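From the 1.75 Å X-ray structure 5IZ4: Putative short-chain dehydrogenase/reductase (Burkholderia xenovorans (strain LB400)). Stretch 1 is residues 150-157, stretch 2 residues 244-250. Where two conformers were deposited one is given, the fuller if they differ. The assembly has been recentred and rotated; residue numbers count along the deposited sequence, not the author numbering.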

# COMPACT_ATOMS: atom_id res chain seq x y z
N THR A 150 -7.65 6.04 30.26
CA THR A 150 -6.33 6.23 29.69
C THR A 150 -5.89 5.13 28.75
O THR A 150 -4.94 5.34 27.99
N ARG A 151 -6.56 3.97 28.74
CA ARG A 151 -6.04 2.81 28.03
C ARG A 151 -7.15 2.10 27.27
O ARG A 151 -8.17 1.74 27.85
N SER A 152 -6.93 1.90 25.97
CA SER A 152 -7.86 1.19 25.11
C SER A 152 -7.60 -0.31 25.16
O SER A 152 -6.49 -0.76 25.45
N THR A 153 -8.64 -1.09 24.88
CA THR A 153 -8.49 -2.53 24.76
C THR A 153 -8.12 -2.90 23.32
O THR A 153 -7.95 -2.03 22.46
N SER A 154 -7.97 -4.19 23.06
CA SER A 154 -7.25 -4.63 21.86
C SER A 154 -7.92 -5.81 21.19
O SER A 154 -8.20 -6.82 21.85
N VAL A 155 -8.14 -5.71 19.88
CA VAL A 155 -8.53 -6.85 19.04
C VAL A 155 -7.39 -7.11 18.06
O VAL A 155 -6.94 -6.19 17.36
N VAL A 156 -6.93 -8.35 17.98
CA VAL A 156 -5.87 -8.75 17.05
C VAL A 156 -6.42 -9.84 16.15
O VAL A 156 -6.82 -10.91 16.63
N ASN A 157 -6.42 -9.58 14.84
CA ASN A 157 -6.92 -10.52 13.85
C ASN A 157 -5.74 -11.20 13.17
O ASN A 157 -4.85 -10.52 12.65
N LEU A 244 4.06 -10.74 18.80
CA LEU A 244 3.50 -9.59 18.12
C LEU A 244 2.09 -9.29 18.61
O LEU A 244 1.73 -8.12 18.82
N ALA A 245 1.27 -10.32 18.83
CA ALA A 245 -0.07 -10.07 19.35
C ALA A 245 -0.01 -9.46 20.74
O ALA A 245 -0.78 -8.55 21.06
N TRP A 246 0.89 -9.97 21.58
CA TRP A 246 1.08 -9.41 22.91
C TRP A 246 1.58 -7.97 22.85
O TRP A 246 1.07 -7.09 23.56
N PHE A 247 2.57 -7.70 21.98
CA PHE A 247 3.09 -6.34 21.89
C PHE A 247 2.01 -5.35 21.47
O PHE A 247 1.86 -4.28 22.07
N LEU A 248 1.26 -5.69 20.41
CA LEU A 248 0.21 -4.80 19.94
C LEU A 248 -0.82 -4.53 21.03
O LEU A 248 -1.37 -3.43 21.12
N THR A 249 -1.08 -5.53 21.88
CA THR A 249 -2.06 -5.34 22.94
C THR A 249 -1.52 -4.48 24.08
O THR A 249 -2.18 -3.54 24.53
N ALA A 250 -0.31 -4.78 24.55
CA ALA A 250 0.15 -4.22 25.81
C ALA A 250 0.96 -2.94 25.65
O ALA A 250 1.05 -2.16 26.60

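Packing of strand 153-157 against helix 244-250, whose N-to-C directions run roughly antiparallel at 151° with the axes 8.1 Å apart at their closest. The contact is small, 263 Å² summed over both sides, and rests mainly on Val156, Thr249 and Ser154. Strand alternation sets the pattern: the CA-to-CB bonds of Ser154 and Val156 point toward the helix, while those of Thr153 and Val155 point away and leave both residues without contact to it.

Val156, chi1 t (176°), spreads its two methyls over the helix surface. CG1 lies 4.1 Å from CB of Ala245; the CA atoms of Val156 and Ala245 are 6.4 Å apart. CG2 reaches further along the helix, 3.9 Å from OG1 of Thr249 and 4.5 Å from CB of Leu248; the latter residue, chi1 m and chi2 t, also points its CA-to-CB bond toward the strand.

Next to this apolar patch, Thr249 and Ser154 form the polar part of the contact, where the CA atoms of the two residues approach to 5.3 Å. The CA-to-CB bond of Thr249 leaves sideways, but chi1 m (-63°) turns its hydroxyl back along the helix, so that OG1 donates to O of Ala245 at 2.9 Å. O of Ala245 also accepts the helical hydrogen bond from the backbone N of Thr249 at 3.1 Å. With its own proton committed to the helix, OG1 of Thr249 can accept from the strand: OG of Ser154, chi1 t (175°), lies 3.0 Å away in a hydrogen bond, although the Ser154 proton has another acceptor within reach.

At the margin, Arg151 extends with chi1, chi2 and chi3 all t. Its NH2 stops 4.0 Å from O of Thr249, an oblique approach too long for a hydrogen bond.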

# COMPACT_ATOMS: atom_id res chain seq x y z
CB THR A 150 -5.29 6.37 30.81
OG1 THR A 150 -5.32 5.19 31.63
CG2 THR A 150 -5.60 7.57 31.68
CB ARG A 151 -5.38 1.84 29.03
CG ARG A 151 -4.76 0.63 28.38
CD ARG A 151 -4.19 -0.30 29.44
NE ARG A 151 -3.77 -1.57 28.85
CZ ARG A 151 -4.60 -2.58 28.57
NH1 ARG A 151 -5.90 -2.47 28.82
NH2 ARG A 151 -4.12 -3.70 28.04
CB SER A 152 -7.72 1.67 23.67
OG SER A 152 -6.36 1.57 23.26
CB THR A 153 -9.77 -3.22 25.23
OG1 THR A 153 -10.89 -2.63 24.56
CG2 THR A 153 -9.95 -3.03 26.74
CB SER A 154 -5.80 -4.99 22.23
OG SER A 154 -5.12 -5.52 21.10
CB VAL A 155 -9.85 -6.58 18.30
CG1 VAL A 155 -10.22 -7.74 17.35
CG2 VAL A 155 -10.99 -6.36 19.32
CB VAL A 156 -4.61 -9.22 17.79
CG1 VAL A 156 -3.55 -9.72 16.79
CG2 VAL A 156 -4.04 -8.11 18.68
CB ASN A 157 -7.77 -9.79 12.80
CG ASN A 157 -8.99 -9.14 13.39
OD1 ASN A 157 -9.56 -9.65 14.36
ND2 ASN A 157 -9.41 -8.01 12.83
CB LEU A 244 3.53 -9.85 16.61
CG LEU A 244 3.12 -8.79 15.59
CD1 LEU A 244 3.93 -7.51 15.73
CD2 LEU A 244 3.27 -9.37 14.19
CB ALA A 245 -0.89 -11.37 19.37
CB TRP A 246 2.04 -10.27 23.73
CG TRP A 246 2.55 -9.57 24.96
CD1 TRP A 246 3.80 -9.05 25.17
CD2 TRP A 246 1.79 -9.25 26.14
NE1 TRP A 246 3.87 -8.45 26.40
CE2 TRP A 246 2.65 -8.56 27.01
CE3 TRP A 246 0.47 -9.48 26.53
CZ2 TRP A 246 2.23 -8.10 28.26
CZ3 TRP A 246 0.06 -9.03 27.77
CH2 TRP A 246 0.93 -8.34 28.62
CB PHE A 247 4.26 -6.25 20.90
CG PHE A 247 4.57 -4.83 20.48
CD1 PHE A 247 5.30 -3.99 21.31
CD2 PHE A 247 4.07 -4.32 19.29
CE1 PHE A 247 5.55 -2.69 20.95
CE2 PHE A 247 4.31 -3.01 18.93
CZ PHE A 247 5.05 -2.20 19.76
CB LEU A 248 -0.47 -5.39 18.70
CG LEU A 248 0.36 -5.35 17.42
CD1 LEU A 248 -0.42 -5.97 16.28
CD2 LEU A 248 0.76 -3.91 17.09
CB THR A 249 -2.50 -6.71 23.45
OG1 THR A 249 -3.13 -7.41 22.38
CG2 THR A 249 -3.43 -6.59 24.66
CB ALA A 250 0.98 -5.26 26.56